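Local coordinates for protein coenzyme A transferase (Yersinia pestis, PDB 3QLI) that binds coenzyme A and probably transfers it from an acyl-CoA to a free carboxylic acid such as acetate, at residues F75-I80 with T84-E89. Numbering follows the deposited sequence.
Sequences FETAKI and TILRYE
Thr84 closes on Ile80 through one carbonyl oxygen that takes two bonds. Thr84 OG1 donates to Ile80 O at 2.9 Å. OG1 lies 20° out of the carbonyl plane, at a C=O...O angle of 146°. Thr84 N to Ile80 O, at 3.4 Å, is a weak i+4 to i helical bond, which the hydroxyl supplements. With chi1 at 58°, OG1 sits between the backbone N and the carbonyl carbon of Thr84, which turns the hydroxyl back onto the helix. The other touch is apolar. Thr77 and Leu86 meet tip to tip, CG2 against CD1 at 3.4 Å, tighter than usual for two methyl groups.

Thr77 and Leu86 stand before and after the short helix 79-83, while the Ile80–Thr84 bonds lie at its C-terminal end. Ala78 is its N-cap, and Thr84 is the first residue past its end. The chain then bends in a type I beta turn from Thr84 to Arg87. This connection is a beta-alpha-beta crossover between strands 70-74 and 94-98, neighbours in the parallel sheet of the N-terminal domain.

Further out, Thr77 OG1 hydrogen-bonds Glu105 of helix 103-114. Leu86 packs on Val104 of the same helix and on Pro96. Ile80 and Thr84 rest against helix 52-63, at Pro52 and Leu55. Glu76, next to Thr77, belongs to a coenzyme A site with Ala103 and Arg106, though no coenzyme A is bound to this chain here.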
ATOM      1  N   PHE A  75      20.253   4.224   1.891  1.00 16.76           N
ATOM      2  CA  PHE A  75      19.234   4.999   1.182  1.00 17.68           C
ATOM      3  C   PHE A  75      19.746   6.418   0.909  1.00 18.30           C
ATOM      4  O   PHE A  75      20.615   6.912   1.623  1.00 20.10           O
ATOM      5  CB  PHE A  75      17.993   5.171   2.062  1.00 16.40           C
ATOM      6  CG  PHE A  75      17.131   3.951   2.185  1.00 16.46           C
ATOM      7  CD1 PHE A  75      16.037   3.774   1.357  1.00 17.67           C
ATOM      8  CD2 PHE A  75      17.382   3.007   3.165  1.00 16.20           C
ATOM      9  CE1 PHE A  75      15.229   2.664   1.483  1.00 17.77           C
ATOM     10  CE2 PHE A  75      16.576   1.894   3.294  1.00 16.82           C
ATOM     11  CZ  PHE A  75      15.497   1.724   2.453  1.00 14.85           C
ATOM     12  N   GLU A  76      19.185   7.081  -0.101  1.00 17.28           N
ATOM     13  CA  GLU A  76      19.537   8.474  -0.405  1.00 18.94           C
ATOM     14  C   GLU A  76      21.019   8.827  -0.587  1.00 18.55           C
ATOM     15  O   GLU A  76      21.582   9.585   0.198  1.00 15.52           O
ATOM     16  CB  GLU A  76      18.883   9.426   0.600  1.00 16.83           C
ATOM     17  CG  GLU A  76      18.571  10.802   0.031  1.00 18.38           C
ATOM     18  CD  GLU A  76      17.692  10.745  -1.206  1.00 27.10           C
ATOM     19  OE1 GLU A  76      16.853   9.828  -1.308  1.00 28.12           O
ATOM     20  OE2 GLU A  76      17.837  11.626  -2.079  1.00 35.25           O
ATOM     21  N   THR A  77      21.640   8.256  -1.612  1.00 19.05           N
ATOM     22  CA  THR A  77      23.055   8.480  -1.902  1.00 18.76           C
ATOM     23  C   THR A  77      23.431   9.931  -2.215  1.00 17.35           C
ATOM     24  O   THR A  77      22.659  10.680  -2.807  1.00 17.86           O
ATOM     25  CB  THR A  77      23.507   7.631  -3.105  1.00 18.07           C
ATOM     26  OG1 THR A  77      22.736   6.426  -3.161  1.00 19.26           O
ATOM     27  CG2 THR A  77      24.983   7.288  -2.994  1.00 20.72           C
ATOM     28  N   ALA A  78      24.639  10.306  -1.803  1.00 17.55           N
ATOM     29  CA  ALA A  78      25.186  11.640  -2.019  1.00 18.64           C
ATOM     30  C   ALA A  78      26.567  11.511  -2.659  1.00 17.31           C
ATOM     31  O   ALA A  78      27.186  10.451  -2.589  1.00 17.79           O
ATOM     32  CB  ALA A  78      25.278  12.398  -0.712  1.00 19.39           C
ATOM     33  N   LYS A  79      27.074  12.612  -3.191  1.00 19.02           N
ATOM     34  CA  LYS A  79      28.348  12.612  -3.888  1.00 21.07           C
ATOM     35  C   LYS A  79      29.445  12.076  -2.985  1.00 20.87           C
ATOM     36  O   LYS A  79      30.402  11.471  -3.465  1.00 23.08           O
ATOM     37  CB  LYS A  79      28.701  14.022  -4.364  1.00 24.41           C
ATOM     38  CG  LYS A  79      29.973  14.097  -5.189  1.00 30.49           C
ATOM     39  CD  LYS A  79      30.120  15.454  -5.858  1.00 35.42           C
ATOM     40  CE  LYS A  79      31.470  15.585  -6.544  1.00 37.06           C
ATOM     41  NZ  LYS A  79      31.763  14.419  -7.418  1.00 41.23           N
ATOM     42  N   ILE A  80      29.315  12.286  -1.682  1.00 18.26           N
ATOM     43  CA  ILE A  80      30.337  11.798  -0.777  1.00 20.42           C
ATOM     44  C   ILE A  80      30.460  10.282  -0.926  1.00 18.46           C
ATOM     45  O   ILE A  80      31.567   9.760  -1.031  1.00 20.81           O
ATOM     46  CB  ILE A  80      29.949  12.091   0.683  1.00 16.44           C
ATOM     47  CG1 ILE A  80      29.819  13.599   0.914  1.00 19.33           C
ATOM     48  CG2 ILE A  80      30.950  11.470   1.642  1.00 16.99           C
ATOM     49  CD1 ILE A  80      28.892  13.960   2.053  1.00 20.70           C
ATOM     50  N   THR A  84      33.651   8.040  -3.075  1.00 18.44           N
ATOM     51  CA  THR A  84      34.531   7.141  -2.334  1.00 16.46           C
ATOM     52  C   THR A  84      34.238   5.636  -2.402  1.00 19.39           C
ATOM     53  O   THR A  84      34.743   4.941  -3.279  1.00 17.91           O
ATOM     54  CB  THR A  84      34.558   7.544  -0.846  1.00 19.93           C
ATOM     55  OG1 THR A  84      33.225   7.517  -0.323  1.00 17.52           O
ATOM     56  CG2 THR A  84      35.123   8.945  -0.684  1.00 19.34           C
ATOM     57  N   ILE A  85      33.424   5.144  -1.474  1.00 17.80           N
ATOM     58  CA  ILE A  85      33.101   3.716  -1.385  1.00 16.66           C
ATOM     59  C   ILE A  85      32.380   3.126  -2.593  1.00 17.24           C
ATOM     60  O   ILE A  85      32.590   1.967  -2.943  1.00 17.51           O
ATOM     61  CB  ILE A  85      32.349   3.354  -0.081  1.00 16.34           C
ATOM     62  CG1 ILE A  85      31.040   4.134   0.035  1.00 17.22           C
ATOM     63  CG2 ILE A  85      33.237   3.592   1.130  1.00 16.63           C
ATOM     64  CD1 ILE A  85      30.015   3.451   0.907  1.00 16.28           C
ATOM     65  N   LEU A  86      31.515   3.918  -3.210  1.00 13.77           N
ATOM     66  CA  LEU A  86      30.734   3.463  -4.355  1.00 16.32           C
ATOM     67  C   LEU A  86      31.461   3.543  -5.703  1.00 18.62           C
ATOM     68  O   LEU A  86      30.878   3.213  -6.732  1.00 17.12           O
ATOM     69  CB  LEU A  86      29.399   4.211  -4.421  1.00 18.89           C
ATOM     70  CG  LEU A  86      28.477   4.036  -3.212  1.00 16.96           C
ATOM     71  CD1 LEU A  86      27.146   4.738  -3.425  1.00 17.84           C
ATOM     72  CD2 LEU A  86      28.263   2.566  -2.897  1.00 18.67           C
ATOM     73  N   ARG A  87      32.711   4.001  -5.710  1.00 16.15           N
ATOM     74  CA  ARG A  87      33.445   4.114  -6.972  1.00 20.22           C
ATOM     75  C   ARG A  87      33.447   2.769  -7.684  1.00 22.16           C
ATOM     76  O   ARG A  87      33.708   1.741  -7.070  1.00 17.44           O
ATOM     77  CB  ARG A  87      34.888   4.590  -6.746  1.00 20.95           C
ATOM     78  CG  ARG A  87      35.014   6.073  -6.430  1.00 27.52           C
ATOM     79  CD  ARG A  87      36.413   6.611  -6.751  1.00 28.11           C
ATOM     80  NE  ARG A  87      37.495   5.755  -6.264  1.00 32.87           N
ATOM     81  CZ  ARG A  87      37.987   5.798  -5.027  1.00 32.26           C
ATOM     82  NH1 ARG A  87      37.475   6.638  -4.141  1.00 32.96           N
ATOM     83  NH2 ARG A  87      38.983   4.995  -4.669  1.00 34.38           N
ATOM     84  N   TYR A  88      33.157   2.791  -8.981  1.00 20.07           N
ATOM     85  CA  TYR A  88      33.026   1.572  -9.782  1.00 21.62           C
ATOM     86  C   TYR A  88      34.192   0.612  -9.565  1.00 21.16           C
ATOM     87  O   TYR A  88      34.002  -0.601  -9.454  1.00 20.13           O
ATOM     88  CB  TYR A  88      32.903   1.940 -11.266  1.00 23.06           C
ATOM     89  CG  TYR A  88      32.532   0.789 -12.175  1.00 29.37           C
ATOM     90  CD1 TYR A  88      31.196   0.485 -12.438  1.00 25.31           C
ATOM     91  CD2 TYR A  88      33.516   0.014 -12.784  1.00 27.88           C
ATOM     92  CE1 TYR A  88      30.848  -0.561 -13.265  1.00 23.85           C
ATOM     93  CE2 TYR A  88      33.176  -1.036 -13.622  1.00 30.46           C
ATOM     94  CZ  TYR A  88      31.845  -1.318 -13.860  1.00 29.35           C
ATOM     95  OH  TYR A  88      31.508  -2.362 -14.689  1.00 26.81           O
ATOM     96  N   GLU A  89      35.397   1.162  -9.468  1.00 21.98           N
ATOM     97  CA  GLU A  89      36.600   0.330  -9.396  1.00 19.97           C
ATOM     98  C   GLU A  89      36.666  -0.489  -8.119  1.00 25.04           C
ATOM     99  O   GLU A  89      37.429  -1.450  -8.031  1.00 20.30           O
ATOM    100  CB  GLU A  89      37.858   1.189  -9.508  1.00 26.64           C
ATOM    101  CG  GLU A  89      37.769   2.259 -10.584  1.00 34.61           C
ATOM    102  CD  GLU A  89      37.194   3.558 -10.051  1.00 34.59           C
ATOM    103  OE1 GLU A  89      37.825   4.165  -9.150  1.00 42.07           O
ATOM    104  OE2 GLU A  89      36.117   3.973 -10.528  1.00 29.25           O
TER